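Local coordinates for protein streptomycin 3''-adenylyltransferase (Enterococcus faecalis, PDB 6SXJ) that confers resistance to spectinomycin by using ATP to adenylylate the antibiotic, releasing diphosphate and 9-O-adenylylspectinomycin, at residues 71-76 with 106-111; 96-101 with 153-158. All coordinates share one frame; numbering follows the deposited sequence.

Contact 1 of 2, residues 71-76 with 106-111; sequences PISKKI and FIYGEW
Ser73, Lys75 and Tyr108 converge on the carboxylate of Glu110. Ser73 points toward the other segment, its OG anti to the backbone N (chi1 160°), and this oxygen is 2.7 Å from Glu110 OE2, close enough to hydrogen-bond, although Lys74 O competes for the same proton. Tyr108 reaches the same oxygen from within its own segment: OE2 lies in the plane of the phenol ring at its edge, and the bond from Tyr108 OH is very short, its exact length doubtful. The Glu110 chain bends at chi2 (-60°), and Lys74 O comes close to Glu110 CD without a hydrogen bond. Lys75, bent at chi2 and chi4, crosses the Glu110 side chain obliquely and brings Lys75 NZ 3.3 Å from Glu110 OE2, a salt bridge; its stronger partner is the carbonyl of Arg70. OE1 is taken by Gln113 NE2, so both oxygens of this buried carboxylate are held, and the nearby ammonium would probably favour its charged form. Ile76 CD1 lies 3.8 Å from Glu110 O. In the nucleotidyltransferase domain, the loop after helix 59-69 is thus fastened to the exit of strand 103-108 by a partly buried polar cluster centred on one carboxylate.

Contact 2 of 2, residues 96-101 with 153-158; sequences VPWNHP and LLPDIP
Trp98 and Pro155 bring the two backbones nearest, their CA atoms 6.5 Å apart, and neither segment forms a regular helix or strand. Cis peptide bonds precede Pro97 and Pro101 in 96-101, while 153-158 ends at Pro158, the N-cap of helix 159-173. No hydrogen bond joins the segments, so side chains do the holding. Trp98 points toward 153-158 and has the largest share of the buried surface. Its CG lies anti to the backbone N (chi1 172°), and the indole reaches Ile157 and Pro158. Ile157 covers one face: its CG1 is 4.2 Å from the centroid of the six-membered ring and only 2° off the normal, a CH-pi contact, while CG2 is displaced toward the rim and approaches Trp98 CZ2 to 3.4 Å. On the pyrrole part, Pro158 CD comes obliquely to Trp98 CD1, also at 3.4 Å. Nearer the backbone, Pro155 CG meets Trp98 CB at 3.9 Å, and Pro155 CD is 4.2 Å from CG1 of Val96. The opposite indole face has the backbone N of His100 4.1 Å above its plane, toward the rim. Thr131 and Leu134 of helix 130-139 also touch Trp98. The indole N-H is used by Asp161 OD1 of helix 159-173. Between the segments the chemistry is therefore entirely apolar, with close carbon contacts and an aliphatic chain over an aromatic face, while the bond to Asp161 OD1 gives the indole a polar tether that probably limits its rotation.

In the fold
From the N terminus, the chain passes through helix 59-69 into 71-76, runs along strand 85-91, passes through 96-101 and enters strand 103-108, where 106-111 returns to 71-76 and contact 1 closes a loop with 29 residues between its segments. Contact 2 opens inside that loop, at 96-101, and closes at 153-158 after 51 intervening residues, so the two loops cross rather than nest. Their centres lie about 27 Å apart and they do not touch. Contact 1 stays within the nucleotidyltransferase domain; contact 2 links the loop between strands 85-91 and 103-108 to the approach of helix 159-173, in the C-terminal family region.

Contact 1 of 2, residues 71-76 with 106-111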
loop_
_atom_site.group_PDB
_atom_site.type_symbol
_atom_site.label_atom_id
_atom_site.label_comp_id
_atom_site.label_asym_id
_atom_site.label_seq_id
_atom_site.Cartn_x
_atom_site.Cartn_y
_atom_site.Cartn_z
ATOM N N PRO A 71 14.380 3.177 12.499
ATOM C CA PRO A 71 14.846 4.527 12.859
ATOM C C PRO A 71 14.712 5.535 11.735
ATOM O O PRO A 71 14.686 6.744 12.006
ATOM C CB PRO A 71 16.324 4.319 13.225
ATOM C CG PRO A 71 16.566 2.821 13.191
ATOM C CD PRO A 71 15.499 2.230 12.336
ATOM N N ILE A 72 14.634 5.087 10.485
ATOM C CA ILE A 72 14.674 5.985 9.342
ATOM C C ILE A 72 13.306 6.147 8.704
ATOM O O ILE A 72 13.191 6.763 7.640
ATOM C CB ILE A 72 15.705 5.514 8.308
ATOM C CG1 ILE A 72 15.361 4.119 7.798
ATOM C CG2 ILE A 72 17.094 5.489 8.918
ATOM C CD1 ILE A 72 16.005 3.798 6.460
ATOM N N SER A 73 12.263 5.602 9.316
ATOM C CA SER A 73 10.911 5.746 8.809
ATOM C C SER A 73 10.123 6.650 9.741
ATOM O O SER A 73 10.339 6.636 10.955
ATOM C CB SER A 73 10.221 4.377 8.689
ATOM O OG SER A 73 8.814 4.490 8.632
ATOM N N LYS A 74 9.179 7.398 9.171
ATOM C CA LYS A 74 8.294 8.221 9.977
ATOM C C LYS A 74 7.507 7.340 10.942
ATOM O O LYS A 74 7.142 6.207 10.620
ATOM C CB LYS A 74 7.328 8.996 9.085
ATOM C CG LYS A 74 6.418 9.971 9.819
ATOM C CD LYS A 74 5.236 10.373 8.935
ATOM C CE LYS A 74 4.377 11.460 9.588
ATOM N NZ LYS A 74 4.512 12.787 8.909
ATOM N N LYS A 75 7.228 7.875 12.127
ATOM C CA LYS A 75 6.336 7.238 13.084
ATOM C C LYS A 75 5.018 7.996 13.119
ATOM O O LYS A 75 4.993 9.228 12.994
ATOM C CB LYS A 75 6.955 7.184 14.479
ATOM C CG LYS A 75 7.849 5.967 14.691
ATOM C CD LYS A 75 9.273 6.270 14.245
ATOM C CE LYS A 75 10.117 5.007 14.172
ATOM N NZ LYS A 75 9.769 4.181 12.986
ATOM N N ILE A 76 3.929 7.241 13.291
ATOM C CA ILE A 76 2.590 7.805 13.210
ATOM C C ILE A 76 2.454 8.971 14.171
ATOM O O ILE A 76 3.006 8.968 15.277
ATOM C CB ILE A 76 1.533 6.725 13.511
ATOM C CG1 ILE A 76 1.424 5.747 12.339
ATOM C CG2 ILE A 76 0.187 7.375 13.809
ATOM C CD1 ILE A 76 1.030 4.335 12.759
ATOM N N PHE A 106 7.532 -10.970 3.699
ATOM C CA PHE A 106 7.887 -10.031 4.750
ATOM C C PHE A 106 7.243 -8.699 4.423
ATOM O O PHE A 106 7.087 -8.341 3.251
ATOM C CB PHE A 106 9.409 -9.877 4.871
ATOM C CG PHE A 106 9.841 -8.796 5.820
ATOM C CD1 PHE A 106 9.951 -9.055 7.171
ATOM C CD2 PHE A 106 10.148 -7.517 5.357
ATOM C CE1 PHE A 106 10.351 -8.070 8.051
ATOM C CE2 PHE A 106 10.545 -6.523 6.234
ATOM C CZ PHE A 106 10.650 -6.803 7.585
ATOM N N ILE A 107 6.873 -7.970 5.467
ATOM C CA ILE A 107 6.317 -6.634 5.310
ATOM C C ILE A 107 6.864 -5.759 6.425
ATOM O O ILE A 107 6.718 -6.093 7.607
ATOM C CB ILE A 107 4.779 -6.642 5.335
ATOM C CG1 ILE A 107 4.236 -5.211 5.398
ATOM C CG2 ILE A 107 4.272 -7.464 6.518
ATOM C CD1 ILE A 107 4.381 -4.428 4.077
ATOM N N TYR A 108 7.489 -4.640 6.052
ATOM C CA TYR A 108 7.691 -3.527 6.963
ATOM C C TYR A 108 6.571 -2.524 6.735
ATOM O O TYR A 108 6.313 -2.124 5.594
ATOM C CB TYR A 108 9.038 -2.814 6.787
ATOM C CG TYR A 108 9.198 -1.765 7.873
ATOM C CD1 TYR A 108 9.859 -2.058 9.061
ATOM C CD2 TYR A 108 8.629 -0.505 7.741
ATOM C CE1 TYR A 108 9.969 -1.117 10.072
ATOM C CE2 TYR A 108 8.736 0.435 8.740
ATOM C CZ TYR A 108 9.398 0.123 9.908
ATOM O OH TYR A 108 9.494 1.067 10.907
ATOM N N GLY A 109 5.918 -2.118 7.822
ATOM C CA GLY A 109 4.833 -1.157 7.775
ATOM C C GLY A 109 4.588 -0.568 9.150
ATOM O O GLY A 109 4.646 -1.293 10.149
ATOM N N GLU A 110 4.314 0.735 9.220
ATOM C CA GLU A 110 4.221 1.397 10.514
ATOM C C GLU A 110 2.965 1.007 11.279
ATOM O O GLU A 110 2.962 1.106 12.508
ATOM C CB GLU A 110 4.268 2.915 10.337
ATOM C CG GLU A 110 5.646 3.448 9.965
ATOM C CD GLU A 110 6.699 3.135 11.009
ATOM O OE1 GLU A 110 6.370 3.128 12.215
ATOM O OE2 GLU A 110 7.857 2.870 10.623
ATOM N N TRP A 111 1.900 0.580 10.592
ATOM C CA TRP A 111 0.722 0.071 11.292
ATOM C C TRP A 111 1.037 -1.164 12.122
ATOM O O TRP A 111 0.208 -1.567 12.944
ATOM C CB TRP A 111 -0.399 -0.258 10.303
ATOM C CG TRP A 111 -0.060 -1.361 9.340
ATOM C CD1 TRP A 111 -0.341 -2.684 9.480
ATOM C CD2 TRP A 111 0.624 -1.227 8.088
ATOM N NE1 TRP A 111 0.131 -3.386 8.398
ATOM C CE2 TRP A 111 0.720 -2.513 7.526
ATOM C CE3 TRP A 111 1.154 -0.140 7.386
ATOM C CZ2 TRP A 111 1.332 -2.745 6.301
ATOM C CZ3 TRP A 111 1.763 -0.373 6.172
ATOM C CH2 TRP A 111 1.848 -1.662 5.640
#

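Contact 2 of 2, residues 96-101 with 153-158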
loop_
_atom_site.group_PDB
_atom_site.type_symbol
_atom_site.label_atom_id
_atom_site.label_comp_id
_atom_site.label_asym_id
_atom_site.label_seq_id
_atom_site.Cartn_x
_atom_site.Cartn_y
_atom_site.Cartn_z
ATOM N N VAL A 96 5.138 -18.107 -9.265
ATOM C CA VAL A 96 4.895 -18.938 -10.439
ATOM C C VAL A 96 4.521 -20.333 -9.947
ATOM O O VAL A 96 5.196 -20.878 -9.083
ATOM C CB VAL A 96 6.127 -19.023 -11.358
ATOM C CG1 VAL A 96 6.500 -17.646 -11.900
ATOM C CG2 VAL A 96 7.308 -19.658 -10.625
ATOM N N PRO A 97 3.434 -20.940 -10.469
ATOM C CA PRO A 97 2.453 -20.311 -11.368
ATOM C C PRO A 97 1.652 -19.255 -10.608
ATOM O O PRO A 97 1.469 -19.401 -9.397
ATOM C CB PRO A 97 1.571 -21.482 -11.818
ATOM C CG PRO A 97 1.718 -22.513 -10.744
ATOM C CD PRO A 97 3.098 -22.345 -10.162
ATOM N N TRP A 98 1.198 -18.205 -11.286
ATOM C CA TRP A 98 0.487 -17.147 -10.582
ATOM C C TRP A 98 -0.736 -17.716 -9.872
ATOM O O TRP A 98 -1.479 -18.530 -10.430
ATOM C CB TRP A 98 0.055 -16.041 -11.541
ATOM C CG TRP A 98 -0.834 -15.039 -10.863
ATOM C CD1 TRP A 98 -2.171 -14.862 -11.062
ATOM C CD2 TRP A 98 -0.451 -14.097 -9.854
ATOM N NE1 TRP A 98 -2.643 -13.862 -10.249
ATOM C CE2 TRP A 98 -1.607 -13.380 -9.491
ATOM C CE3 TRP A 98 0.757 -13.792 -9.218
ATOM C CZ2 TRP A 98 -1.587 -12.361 -8.536
ATOM C CZ3 TRP A 98 0.772 -12.786 -8.266
ATOM C CH2 TRP A 98 -0.394 -12.085 -7.934
ATOM N N ASN A 99 -0.940 -17.291 -8.627
ATOM C CA ASN A 99 -2.081 -17.756 -7.842
ATOM C C ASN A 99 -2.546 -16.632 -6.935
ATOM O O ASN A 99 -1.759 -16.113 -6.136
ATOM C CB ASN A 99 -1.717 -18.989 -7.011
ATOM C CG ASN A 99 -2.829 -19.395 -6.055
ATOM O OD1 ASN A 99 -2.875 -18.948 -4.907
ATOM N ND2 ASN A 99 -3.734 -20.243 -6.531
ATOM N N HIS A 100 -3.814 -16.265 -7.050
ATOM C CA HIS A 100 -4.393 -15.291 -6.133
ATOM C C HIS A 100 -5.082 -16.012 -4.977
ATOM O O HIS A 100 -5.882 -16.927 -5.217
ATOM C CB HIS A 100 -5.393 -14.403 -6.851
ATOM C CG HIS A 100 -6.100 -13.447 -5.946
ATOM N ND1 HIS A 100 -5.511 -12.295 -5.471
ATOM C CD2 HIS A 100 -7.345 -13.477 -5.417
ATOM C CE1 HIS A 100 -6.363 -11.656 -4.693
ATOM N NE2 HIS A 100 -7.486 -12.351 -4.645
ATOM N N PRO A 101 -4.808 -15.638 -3.715
ATOM C CA PRO A 101 -3.913 -14.557 -3.274
ATOM C C PRO A 101 -2.442 -14.974 -3.246
ATOM O O PRO A 101 -2.153 -16.143 -3.014
ATOM C CB PRO A 101 -4.422 -14.241 -1.867
ATOM C CG PRO A 101 -4.953 -15.545 -1.364
ATOM C CD PRO A 101 -5.412 -16.350 -2.574
ATOM N N LEU A 153 10.496 -10.358 -13.685
ATOM C CA LEU A 153 10.533 -11.219 -12.518
ATOM C C LEU A 153 9.145 -11.639 -12.054
ATOM O O LEU A 153 9.038 -12.368 -11.066
ATOM C CB LEU A 153 11.257 -10.515 -11.369
ATOM C CG LEU A 153 12.609 -9.862 -11.640
ATOM C CD1 LEU A 153 12.901 -8.883 -10.509
ATOM C CD2 LEU A 153 13.714 -10.889 -11.760
ATOM N N LEU A 154 8.091 -11.205 -12.747
ATOM C CA LEU A 154 6.719 -11.467 -12.350
ATOM C C LEU A 154 5.923 -12.010 -13.532
ATOM O O LEU A 154 6.033 -11.481 -14.645
ATOM C CB LEU A 154 6.042 -10.188 -11.839
ATOM C CG LEU A 154 6.379 -9.678 -10.439
ATOM C CD1 LEU A 154 5.689 -8.331 -10.241
ATOM C CD2 LEU A 154 5.965 -10.663 -9.378
ATOM N N PRO A 155 5.109 -13.045 -13.322
ATOM C CA PRO A 155 4.237 -13.520 -14.403
ATOM C C PRO A 155 3.159 -12.498 -14.729
ATOM O O PRO A 155 2.892 -11.565 -13.969
ATOM C CB PRO A 155 3.624 -14.804 -13.832
ATOM C CG PRO A 155 3.606 -14.574 -12.336
ATOM C CD PRO A 155 4.848 -13.746 -12.046
ATOM N N ASP A 156 2.533 -12.686 -15.888
ATOM C CA ASP A 156 1.348 -11.904 -16.212
ATOM C C ASP A 156 0.310 -12.114 -15.119
ATOM O O ASP A 156 0.061 -13.247 -14.697
ATOM C CB ASP A 156 0.795 -12.313 -17.576
ATOM C CG ASP A 156 1.780 -12.052 -18.705
ATOM O OD1 ASP A 156 2.847 -11.444 -18.447
ATOM O OD2 ASP A 156 1.488 -12.454 -19.852
ATOM N N ILE A 157 -0.261 -11.027 -14.625
ATOM C CA ILE A 157 -1.256 -11.101 -13.559
ATOM C C ILE A 157 -2.617 -10.774 -14.177
ATOM O O ILE A 157 -2.829 -9.637 -14.624
ATOM C CB ILE A 157 -0.928 -10.155 -12.400
ATOM C CG1 ILE A 157 0.504 -10.384 -11.921
ATOM C CG2 ILE A 157 -1.908 -10.382 -11.249
ATOM C CD1 ILE A 157 0.959 -9.403 -10.855
ATOM N N PRO A 158 -3.550 -11.721 -14.231
ATOM C CA PRO A 158 -4.857 -11.425 -14.834
ATOM C C PRO A 158 -5.562 -10.319 -14.065
ATOM O O PRO A 158 -5.620 -10.336 -12.833
ATOM C CB PRO A 158 -5.609 -12.758 -14.729
ATOM C CG PRO A 158 -4.981 -13.453 -13.559
ATOM C CD PRO A 158 -3.524 -13.049 -13.589
#